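PDB 6OYC: glycosylation Associate Protein 2, which probably works with its partner Gap proteins in the glycosylation and accessory Sec export of serine-rich repeat adhesins. Local coordinates for residues 395-403 with 429-440; 36-47 with 73-81. All coordinates share one frame; numbering follows the deposited sequence.

Contact 1: residues 395-403 with 429-440; sequences IFNLGTVAQ and SSSSEKLNNYFW
Phe-439 holds its CG anti to the backbone N (chi1 175°), while Phe-396 turns its own CG back beside its backbone N, and these torsions bring the two rings together. Their planes are only 9° apart but slid, with little overlap: CB of Phe-396 sits over the Phe-439 face, 3.7 Å from the ring centroid, and Phe-396 CD1 meets Phe-439 CZ at 3.4 Å. The Trp-440 indole approaches Phe-396 obliquely and completes an aromatic cluster. Trp-440 NE1 gives a nearly straight 3.1 Å hydrogen bond to Asn-397 OD1, which lies in the indole plane; Asn-397 ND2 bonds to Asp-470. One turn back, the amide of Asn-436 clasps Thr-400 twice: OD1 accepts from Thr-400 N at 3.1 Å, and ND2 donates to Thr-400 OG1 at 2.7 Å, both fixing the amide's rotation. Where Gly-399 faces Ser-432 the backbones close in, and Gly-399 CA makes a C-H...O contact of 3.2 Å with Ser-432 O. The bent Gln-403 chain sends NE2 to Ser-432 OG at 2.8 Å, and that hydroxyl also bonds to Gln-420. Leu-435 packs beside the Leu-398 CB and Gly-399 N. The short helix 398-403 runs roughly antiparallel to helix 429-440, with 145° between their N-to-C directions. Helix 372-381 lies against Phe-396, Leu-398 and Phe-439, helix 467-473 covers Phe-396 and Trp-440, and helix 416-424 flanks the Gln-403 end, all within the alpha/beta-hydrolase-like part, where both segments lie in the connection between parallel strands 388-392 and 452-458.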
loop_
_atom_site.group_PDB
_atom_site.type_symbol
_atom_site.label_atom_id
_atom_site.label_comp_id
_atom_site.label_asym_id
_atom_site.label_seq_id
_atom_site.Cartn_x
_atom_site.Cartn_y
_atom_site.Cartn_z
ATOM N N ILE B 395 20.388 -2.069 -3.935
ATOM C CA ILE B 395 20.585 -0.822 -4.657
ATOM C C ILE B 395 20.720 0.278 -3.617
ATOM O O ILE B 395 19.759 0.566 -2.892
ATOM C CB ILE B 395 19.437 -0.516 -5.626
ATOM C CG1 ILE B 395 19.167 -1.714 -6.534
ATOM C CG2 ILE B 395 19.777 0.717 -6.453
ATOM C CD1 ILE B 395 17.942 -1.566 -7.388
ATOM N N PHE B 396 21.910 0.878 -3.522
ATOM C CA PHE B 396 22.169 1.949 -2.566
ATOM C C PHE B 396 22.633 3.238 -3.213
ATOM O O PHE B 396 22.508 4.301 -2.593
ATOM C CB PHE B 396 23.247 1.554 -1.533
ATOM C CG PHE B 396 22.975 0.273 -0.775
ATOM C CD1 PHE B 396 21.684 -0.129 -0.470
ATOM C CD2 PHE B 396 24.039 -0.517 -0.338
ATOM C CE1 PHE B 396 21.453 -1.315 0.242
ATOM C CE2 PHE B 396 23.821 -1.693 0.372
ATOM C CZ PHE B 396 22.525 -2.094 0.660
ATOM N N ASN B 397 23.184 3.177 -4.416
ATOM C CA ASN B 397 23.783 4.335 -5.062
ATOM C C ASN B 397 22.862 4.745 -6.207
ATOM O O ASN B 397 23.063 4.359 -7.362
ATOM C CB ASN B 397 25.203 4.013 -5.520
ATOM C CG ASN B 397 26.083 3.513 -4.376
ATOM O OD1 ASN B 397 26.458 4.278 -3.480
ATOM N ND2 ASN B 397 26.398 2.223 -4.392
ATOM N N LEU B 398 21.834 5.530 -5.870
ATOM C CA LEU B 398 20.824 5.875 -6.866
ATOM C C LEU B 398 21.391 6.819 -7.921
ATOM O O LEU B 398 21.147 6.631 -9.121
ATOM C CB LEU B 398 19.604 6.485 -6.179
ATOM C CG LEU B 398 18.562 5.451 -5.766
ATOM C CD1 LEU B 398 17.350 6.119 -5.129
ATOM C CD2 LEU B 398 18.166 4.602 -6.962
ATOM N N GLY B 399 22.150 7.835 -7.494
ATOM C CA GLY B 399 22.852 8.688 -8.440
ATOM C C GLY B 399 23.737 7.917 -9.402
ATOM O O GLY B 399 23.859 8.289 -10.574
ATOM N N THR B 400 24.340 6.821 -8.935
ATOM C CA THR B 400 25.088 5.939 -9.825
ATOM C C THR B 400 24.159 5.196 -10.783
ATOM O O THR B 400 24.470 5.060 -11.975
ATOM C CB THR B 400 25.918 4.947 -9.000
ATOM O OG1 THR B 400 26.979 5.647 -8.332
ATOM C CG2 THR B 400 26.491 3.836 -9.886
ATOM N N VAL B 401 23.022 4.698 -10.283
ATOM C CA VAL B 401 22.041 4.075 -11.170
ATOM C C VAL B 401 21.606 5.062 -12.242
ATOM O O VAL B 401 21.442 4.705 -13.419
ATOM C CB VAL B 401 20.842 3.549 -10.360
ATOM C CG1 VAL B 401 19.754 2.973 -11.294
ATOM C CG2 VAL B 401 21.311 2.508 -9.330
ATOM N N ALA B 402 21.442 6.328 -11.849
ATOM C CA ALA B 402 21.072 7.374 -12.789
ATOM C C ALA B 402 22.110 7.494 -13.898
ATOM O O ALA B 402 21.781 7.376 -15.085
ATOM C CB ALA B 402 20.900 8.699 -12.044
ATOM N N GLN B 403 23.379 7.692 -13.523
ATOM C CA GLN B 403 24.443 7.841 -14.516
ATOM C C GLN B 403 24.538 6.646 -15.452
ATOM O O GLN B 403 24.907 6.804 -16.615
ATOM C CB GLN B 403 25.771 8.069 -13.814
ATOM C CG GLN B 403 25.784 9.348 -13.013
ATOM C CD GLN B 403 25.807 10.560 -13.909
ATOM O OE1 GLN B 403 26.159 10.457 -15.079
ATOM N NE2 GLN B 403 25.426 11.716 -13.373
ATOM N N SER B 429 25.994 15.622 -12.837
ATOM C CA SER B 429 26.823 14.620 -12.171
ATOM C C SER B 429 27.074 14.986 -10.709
ATOM O O SER B 429 27.172 14.099 -9.850
ATOM C CB SER B 429 28.144 14.453 -12.923
ATOM O OG SER B 429 28.701 15.721 -13.226
ATOM N N SER B 430 27.161 16.281 -10.402
ATOM C CA SER B 430 27.250 16.707 -9.011
ATOM C C SER B 430 26.026 16.250 -8.218
ATOM O O SER B 430 26.156 15.687 -7.127
ATOM C CB SER B 430 27.408 18.225 -8.948
ATOM O OG SER B 430 27.059 18.723 -7.668
ATOM N N SER B 431 24.824 16.479 -8.758
ATOM C CA SER B 431 23.613 15.994 -8.100
ATOM C C SER B 431 23.634 14.480 -7.952
ATOM O O SER B 431 23.153 13.939 -6.948
ATOM C CB SER B 431 22.372 16.429 -8.885
ATOM O OG SER B 431 21.969 17.743 -8.536
ATOM N N SER B 432 24.184 13.776 -8.940
ATOM C CA SER B 432 24.209 12.317 -8.876
ATOM C C SER B 432 24.996 11.829 -7.658
ATOM O O SER B 432 24.544 10.934 -6.930
ATOM C CB SER B 432 24.788 11.753 -10.170
ATOM O OG SER B 432 23.787 11.651 -11.163
ATOM N N GLU B 433 26.165 12.428 -7.405
ATOM C CA GLU B 433 26.946 12.039 -6.238
ATOM C C GLU B 433 26.246 12.468 -4.952
ATOM O O GLU B 433 26.323 11.776 -3.929
ATOM C CB GLU B 433 28.368 12.615 -6.334
ATOM C CG GLU B 433 28.586 13.982 -5.660
ATOM C CD GLU B 433 29.999 14.522 -5.884
ATOM O OE1 GLU B 433 30.793 13.806 -6.532
ATOM O OE2 GLU B 433 30.313 15.652 -5.424
ATOM N N LYS B 434 25.546 13.603 -4.998
ATOM C CA LYS B 434 24.761 14.047 -3.850
ATOM C C LYS B 434 23.683 13.031 -3.491
ATOM O O LYS B 434 23.424 12.773 -2.307
ATOM C CB LYS B 434 24.124 15.407 -4.148
ATOM C CG LYS B 434 25.025 16.621 -3.977
ATOM C CD LYS B 434 24.181 17.879 -3.746
ATOM C CE LYS B 434 25.042 19.135 -3.762
ATOM N NZ LYS B 434 25.905 19.181 -4.981
ATOM N N LEU B 435 23.028 12.465 -4.506
ATOM C CA LEU B 435 22.019 11.442 -4.261
ATOM C C LEU B 435 22.655 10.172 -3.708
ATOM O O LEU B 435 22.088 9.526 -2.820
ATOM C CB LEU B 435 21.242 11.160 -5.547
ATOM C CG LEU B 435 20.268 9.983 -5.581
ATOM C CD1 LEU B 435 19.321 10.065 -4.403
ATOM C CD2 LEU B 435 19.487 9.953 -6.906
ATOM N N ASN B 436 23.826 9.789 -4.226
ATOM C CA ASN B 436 24.562 8.690 -3.612
ATOM C C ASN B 436 24.834 8.991 -2.145
ATOM O O ASN B 436 24.584 8.159 -1.264
ATOM C CB ASN B 436 25.870 8.440 -4.360
ATOM C CG ASN B 436 25.672 7.657 -5.640
ATOM O OD1 ASN B 436 24.594 7.140 -5.902
ATOM N ND2 ASN B 436 26.717 7.574 -6.451
ATOM N N ASN B 437 25.298 10.204 -1.856
ATOM C CA ASN B 437 25.679 10.527 -0.491
ATOM C C ASN B 437 24.466 10.619 0.422
ATOM O O ASN B 437 24.575 10.358 1.628
ATOM C CB ASN B 437 26.495 11.817 -0.486
ATOM C CG ASN B 437 27.876 11.619 -1.107
ATOM O OD1 ASN B 437 28.448 10.527 -1.029
ATOM N ND2 ASN B 437 28.405 12.656 -1.740
ATOM N N TYR B 438 23.307 10.970 -0.142
ATOM C CA TYR B 438 22.058 10.986 0.614
ATOM C C TYR B 438 21.820 9.666 1.333
ATOM O O TYR B 438 21.400 9.644 2.497
ATOM C CB TYR B 438 20.908 11.284 -0.342
ATOM C CG TYR B 438 19.591 11.581 0.318
ATOM C CD1 TYR B 438 19.336 12.830 0.868
ATOM C CD2 TYR B 438 18.589 10.627 0.360
ATOM C CE1 TYR B 438 18.117 13.118 1.450
ATOM C CE2 TYR B 438 17.366 10.905 0.947
ATOM C CZ TYR B 438 17.139 12.154 1.485
ATOM O OH TYR B 438 15.933 12.438 2.067
ATOM N N PHE B 439 22.080 8.553 0.652
ATOM C CA PHE B 439 21.916 7.252 1.288
ATOM C C PHE B 439 22.900 7.062 2.446
ATOM O O PHE B 439 22.499 6.692 3.560
ATOM C CB PHE B 439 22.078 6.137 0.250
ATOM C CG PHE B 439 22.030 4.755 0.844
ATOM C CD1 PHE B 439 20.813 4.120 1.056
ATOM C CD2 PHE B 439 23.200 4.101 1.216
ATOM C CE1 PHE B 439 20.767 2.856 1.613
ATOM C CE2 PHE B 439 23.158 2.839 1.772
ATOM C CZ PHE B 439 21.947 2.214 1.974
ATOM N N TRP B 440 24.194 7.312 2.207
ATOM C CA TRP B 440 25.198 6.972 3.218
ATOM C C TRP B 440 25.157 7.893 4.430
ATOM O O TRP B 440 25.583 7.474 5.508
ATOM C CB TRP B 440 26.588 6.961 2.593
ATOM C CG TRP B 440 26.651 5.958 1.544
ATOM C CD1 TRP B 440 26.621 6.185 0.210
ATOM C CD2 TRP B 440 26.678 4.535 1.718
ATOM N NE1 TRP B 440 26.647 4.990 -0.470
ATOM C CE2 TRP B 440 26.685 3.963 0.435
ATOM C CE3 TRP B 440 26.712 3.692 2.829
ATOM C CZ2 TRP B 440 26.725 2.584 0.233
ATOM C CZ3 TRP B 440 26.752 2.321 2.621
ATOM C CH2 TRP B 440 26.755 1.784 1.340
#

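Contact 2: residues 36-47 with 73-81; sequences ISDFVTTENNYL and ELSSLSSFF
Glu-73 O, which the CG2 methyl of Ile-36 touches, is gripped twice by Ser-76, whose OG donates at 2.7 Å in the carbonyl plane and whose backbone N donates at 2.8 Å. With chi1 at 67°, Ser-76 OG stands between its own backbone N and carbonyl carbon, and this places the hydroxyl against Val-40 CG2 (3.4 Å) and Ile-36 CG2. No hydrogen bond crosses between the segments; most of the rest is apolar packing. Leu-77 sends CD2 to Ile-36 CG2 and to Phe-39 CD2, the latter at 3.7 Å. Phe-80 contributes most: the edge of the Phe-39 ring points at one of its faces in a T-shaped pair, planes at 76°, while Ser-79 OG lies over the opposite face. Around the ring, Glu-43 CG comes within 3.4 Å of Phe-80 CE1, and Asn-44 OD1 and Leu-47 CD1 lie at its edge. The Glu-43 carboxylate itself turns to a salt bridge with Arg-58. Helix 36-52 belongs to the crossover between strands 26-31 and 62-65 of a five-stranded parallel sheet, and the 73-81 loop leads on from strand 62-65 toward strand 86-89; Ile-36, Phe-39 and Leu-77 rest on strand 6-11, while Leu-74 packs on helix 96-104.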
loop_
_atom_site.group_PDB
_atom_site.type_symbol
_atom_site.label_atom_id
_atom_site.label_comp_id
_atom_site.label_asym_id
_atom_site.label_seq_id
_atom_site.Cartn_x
_atom_site.Cartn_y
_atom_site.Cartn_z
ATOM N N ILE B 36 -23.653 -19.278 19.318
ATOM C CA ILE B 36 -22.334 -19.396 18.704
ATOM C C ILE B 36 -21.915 -20.856 18.583
ATOM O O ILE B 36 -21.334 -21.269 17.564
ATOM C CB ILE B 36 -21.314 -18.579 19.506
ATOM C CG1 ILE B 36 -21.611 -17.098 19.323
ATOM C CG2 ILE B 36 -19.897 -18.902 19.044
ATOM C CD1 ILE B 36 -20.637 -16.197 20.054
ATOM N N SER B 37 -22.212 -21.660 19.615
ATOM C CA SER B 37 -21.764 -23.048 19.639
ATOM C C SER B 37 -22.410 -23.851 18.513
ATOM O O SER B 37 -21.733 -24.621 17.818
ATOM C CB SER B 37 -22.074 -23.684 21.003
ATOM O OG SER B 37 -21.884 -25.091 20.941
ATOM N N ASP B 38 -23.721 -23.692 18.325
ATOM C CA ASP B 38 -24.370 -24.296 17.162
ATOM C C ASP B 38 -23.671 -23.894 15.870
ATOM O O ASP B 38 -23.419 -24.741 15.003
ATOM C CB ASP B 38 -25.845 -23.910 17.105
ATOM C CG ASP B 38 -26.639 -24.507 18.245
ATOM O OD1 ASP B 38 -26.180 -25.530 18.794
ATOM O OD2 ASP B 38 -27.710 -23.959 18.599
ATOM N N PHE B 39 -23.305 -22.615 15.738
ATOM C CA PHE B 39 -22.625 -22.192 14.520
ATOM C C PHE B 39 -21.311 -22.946 14.332
ATOM O O PHE B 39 -21.006 -23.411 13.228
ATOM C CB PHE B 39 -22.387 -20.678 14.522
ATOM C CG PHE B 39 -21.582 -20.212 13.346
ATOM C CD1 PHE B 39 -22.194 -19.968 12.123
ATOM C CD2 PHE B 39 -20.207 -20.090 13.442
ATOM C CE1 PHE B 39 -21.450 -19.562 11.027
ATOM C CE2 PHE B 39 -19.450 -19.686 12.337
ATOM C CZ PHE B 39 -20.070 -19.429 11.133
ATOM N N VAL B 40 -20.506 -23.070 15.395
ATOM C CA VAL B 40 -19.224 -23.781 15.274
ATOM C C VAL B 40 -19.424 -25.188 14.703
ATOM O O VAL B 40 -18.690 -25.625 13.803
ATOM C CB VAL B 40 -18.510 -23.842 16.635
ATOM C CG1 VAL B 40 -17.216 -24.620 16.501
ATOM C CG2 VAL B 40 -18.257 -22.441 17.176
ATOM N N THR B 41 -20.424 -25.912 15.212
ATOM C CA THR B 41 -20.715 -27.249 14.703
ATOM C C THR B 41 -21.175 -27.200 13.249
ATOM O O THR B 41 -20.611 -27.886 12.388
ATOM C CB THR B 41 -21.779 -27.911 15.586
ATOM O OG1 THR B 41 -21.240 -28.138 16.896
ATOM C CG2 THR B 41 -22.279 -29.226 14.964
ATOM N N THR B 42 -22.199 -26.393 12.953
ATOM C CA THR B 42 -22.709 -26.300 11.582
ATOM C C THR B 42 -21.632 -25.864 10.598
ATOM O O THR B 42 -21.503 -26.439 9.511
ATOM C CB THR B 42 -23.882 -25.334 11.515
ATOM O OG1 THR B 42 -24.940 -25.835 12.336
ATOM C CG2 THR B 42 -24.389 -25.253 10.098
ATOM N N GLU B 43 -20.844 -24.857 10.953
ATOM C CA GLU B 43 -19.834 -24.383 10.018
ATOM C C GLU B 43 -18.744 -25.426 9.813
ATOM O O GLU B 43 -18.308 -25.665 8.681
ATOM C CB GLU B 43 -19.248 -23.061 10.508
ATOM C CG GLU B 43 -18.326 -22.386 9.518
ATOM C CD GLU B 43 -19.015 -21.958 8.202
ATOM O OE1 GLU B 43 -20.261 -21.927 8.122
ATOM O OE2 GLU B 43 -18.284 -21.634 7.247
ATOM N N ASN B 44 -18.289 -26.059 10.891
ATOM C CA ASN B 44 -17.272 -27.094 10.743
ATOM C C ASN B 44 -17.816 -28.305 9.980
ATOM O O ASN B 44 -17.106 -28.901 9.167
ATOM C CB ASN B 44 -16.733 -27.500 12.122
ATOM C CG ASN B 44 -15.639 -26.553 12.630
ATOM O OD1 ASN B 44 -15.008 -25.835 11.855
ATOM N ND2 ASN B 44 -15.424 -26.544 13.933
ATOM N N ASN B 45 -19.067 -28.690 10.220
ATOM C CA ASN B 45 -19.667 -29.712 9.373
ATOM C C ASN B 45 -19.592 -29.290 7.911
ATOM O O ASN B 45 -19.077 -30.031 7.063
ATOM C CB ASN B 45 -21.114 -29.975 9.795
ATOM C CG ASN B 45 -21.210 -30.887 11.002
ATOM O OD1 ASN B 45 -20.216 -31.495 11.414
ATOM N ND2 ASN B 45 -22.406 -30.983 11.589
ATOM N N TYR B 46 -20.051 -28.066 7.612
ATOM C CA TYR B 46 -20.004 -27.572 6.239
ATOM C C TYR B 46 -18.584 -27.596 5.683
ATOM O O TYR B 46 -18.366 -28.021 4.544
ATOM C CB TYR B 46 -20.598 -26.162 6.162
ATOM C CG TYR B 46 -20.448 -25.519 4.805
ATOM C CD1 TYR B 46 -21.096 -26.044 3.677
ATOM C CD2 TYR B 46 -19.650 -24.401 4.637
ATOM C CE1 TYR B 46 -20.946 -25.459 2.427
ATOM C CE2 TYR B 46 -19.501 -23.801 3.386
ATOM C CZ TYR B 46 -20.147 -24.331 2.287
ATOM O OH TYR B 46 -19.983 -23.729 1.058
ATOM N N LEU B 47 -17.598 -27.165 6.474
ATOM C CA LEU B 47 -16.221 -27.174 5.978
ATOM C C LEU B 47 -15.726 -28.594 5.730
ATOM O O LEU B 47 -15.067 -28.860 4.715
ATOM C CB LEU B 47 -15.291 -26.471 6.960
ATOM C CG LEU B 47 -15.435 -24.955 7.113
ATOM C CD1 LEU B 47 -14.573 -24.486 8.283
ATOM C CD2 LEU B 47 -15.090 -24.186 5.815
ATOM N N GLU B 73 -17.744 -17.884 24.634
ATOM C CA GLU B 73 -17.845 -18.600 23.361
ATOM C C GLU B 73 -17.380 -17.779 22.152
ATOM O O GLU B 73 -16.959 -18.374 21.152
ATOM C CB GLU B 73 -19.275 -19.069 23.147
ATOM C CG GLU B 73 -19.757 -20.015 24.239
ATOM C CD GLU B 73 -20.442 -19.288 25.389
ATOM O OE1 GLU B 73 -21.125 -19.972 26.183
ATOM O OE2 GLU B 73 -20.296 -18.041 25.502
ATOM N N LEU B 74 -17.407 -16.441 22.228
ATOM C CA LEU B 74 -16.928 -15.610 21.121
ATOM C C LEU B 74 -15.557 -16.060 20.629
ATOM O O LEU B 74 -15.280 -16.036 19.419
ATOM C CB LEU B 74 -16.889 -14.136 21.540
ATOM C CG LEU B 74 -16.317 -13.103 20.566
ATOM C CD1 LEU B 74 -17.266 -12.848 19.406
ATOM C CD2 LEU B 74 -15.988 -11.795 21.291
ATOM N N SER B 75 -14.695 -16.508 21.546
ATOM C CA SER B 75 -13.357 -16.937 21.152
ATOM C C SER B 75 -13.393 -18.083 20.146
ATOM O O SER B 75 -12.481 -18.214 19.317
ATOM C CB SER B 75 -12.570 -17.364 22.386
ATOM O OG SER B 75 -12.367 -16.274 23.252
ATOM N N SER B 76 -14.420 -18.933 20.206
ATOM C CA SER B 76 -14.465 -20.031 19.253
ATOM C C SER B 76 -14.729 -19.576 17.814
ATOM O O SER B 76 -14.615 -20.400 16.901
ATOM C CB SER B 76 -15.518 -21.055 19.679
ATOM O OG SER B 76 -16.824 -20.525 19.589
ATOM N N LEU B 77 -15.065 -18.301 17.576
ATOM C CA LEU B 77 -15.189 -17.838 16.198
ATOM C C LEU B 77 -13.847 -17.461 15.592
ATOM O O LEU B 77 -13.791 -17.124 14.409
ATOM C CB LEU B 77 -16.157 -16.656 16.114
ATOM C CG LEU B 77 -17.575 -17.019 16.573
ATOM C CD1 LEU B 77 -18.522 -15.835 16.447
ATOM C CD2 LEU B 77 -18.113 -18.229 15.805
ATOM N N SER B 78 -12.769 -17.553 16.368
ATOM C CA SER B 78 -11.466 -17.101 15.908
ATOM C C SER B 78 -10.966 -17.899 14.712
ATOM O O SER B 78 -10.295 -17.341 13.837
ATOM C CB SER B 78 -10.474 -17.194 17.065
ATOM O OG SER B 78 -9.156 -16.998 16.614
ATOM N N SER B 79 -11.282 -19.198 14.641
ATOM C CA SER B 79 -10.783 -20.004 13.533
ATOM C C SER B 79 -11.393 -19.598 12.195
ATOM O O SER B 79 -10.821 -19.913 11.147
ATOM C CB SER B 79 -11.055 -21.496 13.788
ATOM O OG SER B 79 -12.438 -21.806 13.606
ATOM N N PHE B 80 -12.537 -18.911 12.202
ATOM C CA PHE B 80 -13.295 -18.670 10.983
ATOM C C PHE B 80 -13.046 -17.304 10.342
ATOM O O PHE B 80 -13.568 -17.067 9.255
ATOM C CB PHE B 80 -14.801 -18.813 11.264
ATOM C CG PHE B 80 -15.186 -20.145 11.841
ATOM C CD1 PHE B 80 -15.254 -21.279 11.029
ATOM C CD2 PHE B 80 -15.480 -20.271 13.200
ATOM C CE1 PHE B 80 -15.603 -22.517 11.566
ATOM C CE2 PHE B 80 -15.830 -21.507 13.740
ATOM C CZ PHE B 80 -15.892 -22.634 12.921
ATOM N N PHE B 81 -12.295 -16.400 10.974
ATOM C CA PHE B 81 -12.187 -15.030 10.477
ATOM C C PHE B 81 -10.757 -14.522 10.582
ATOM O O PHE B 81 -10.045 -14.832 11.540
ATOM C CB PHE B 81 -13.136 -14.084 11.237
ATOM C CG PHE B 81 -14.589 -14.362 10.968
ATOM C CD1 PHE B 81 -15.189 -13.925 9.783
ATOM C CD2 PHE B 81 -15.349 -15.102 11.876
ATOM C CE1 PHE B 81 -16.523 -14.212 9.513
ATOM C CE2 PHE B 81 -16.676 -15.383 11.626
ATOM C CZ PHE B 81 -17.272 -14.941 10.431
#

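Contacts 1 and 2 lie in separate parts of the chain: their centres are 56 Å apart, their nearest atoms about 36 Å, and they lie on opposite sides of the chain's centre. Along the sequence, both segments of contact 2 precede those of contact 1. Contact 2 packs a helix and a loop on the N-terminal five-stranded parallel sheet, mainly by apolar side chains; contact 1 lies among the helices that flank the eight-stranded mixed sheet of the hydrolase-like part, and mixes aromatic packing with side-chain hydrogen bonds. Contact 1 adjoins helix 372-381, which follows a turn resembling the nucleophile elbow of alpha/beta-hydrolases, though a catalytic role there remains inferred.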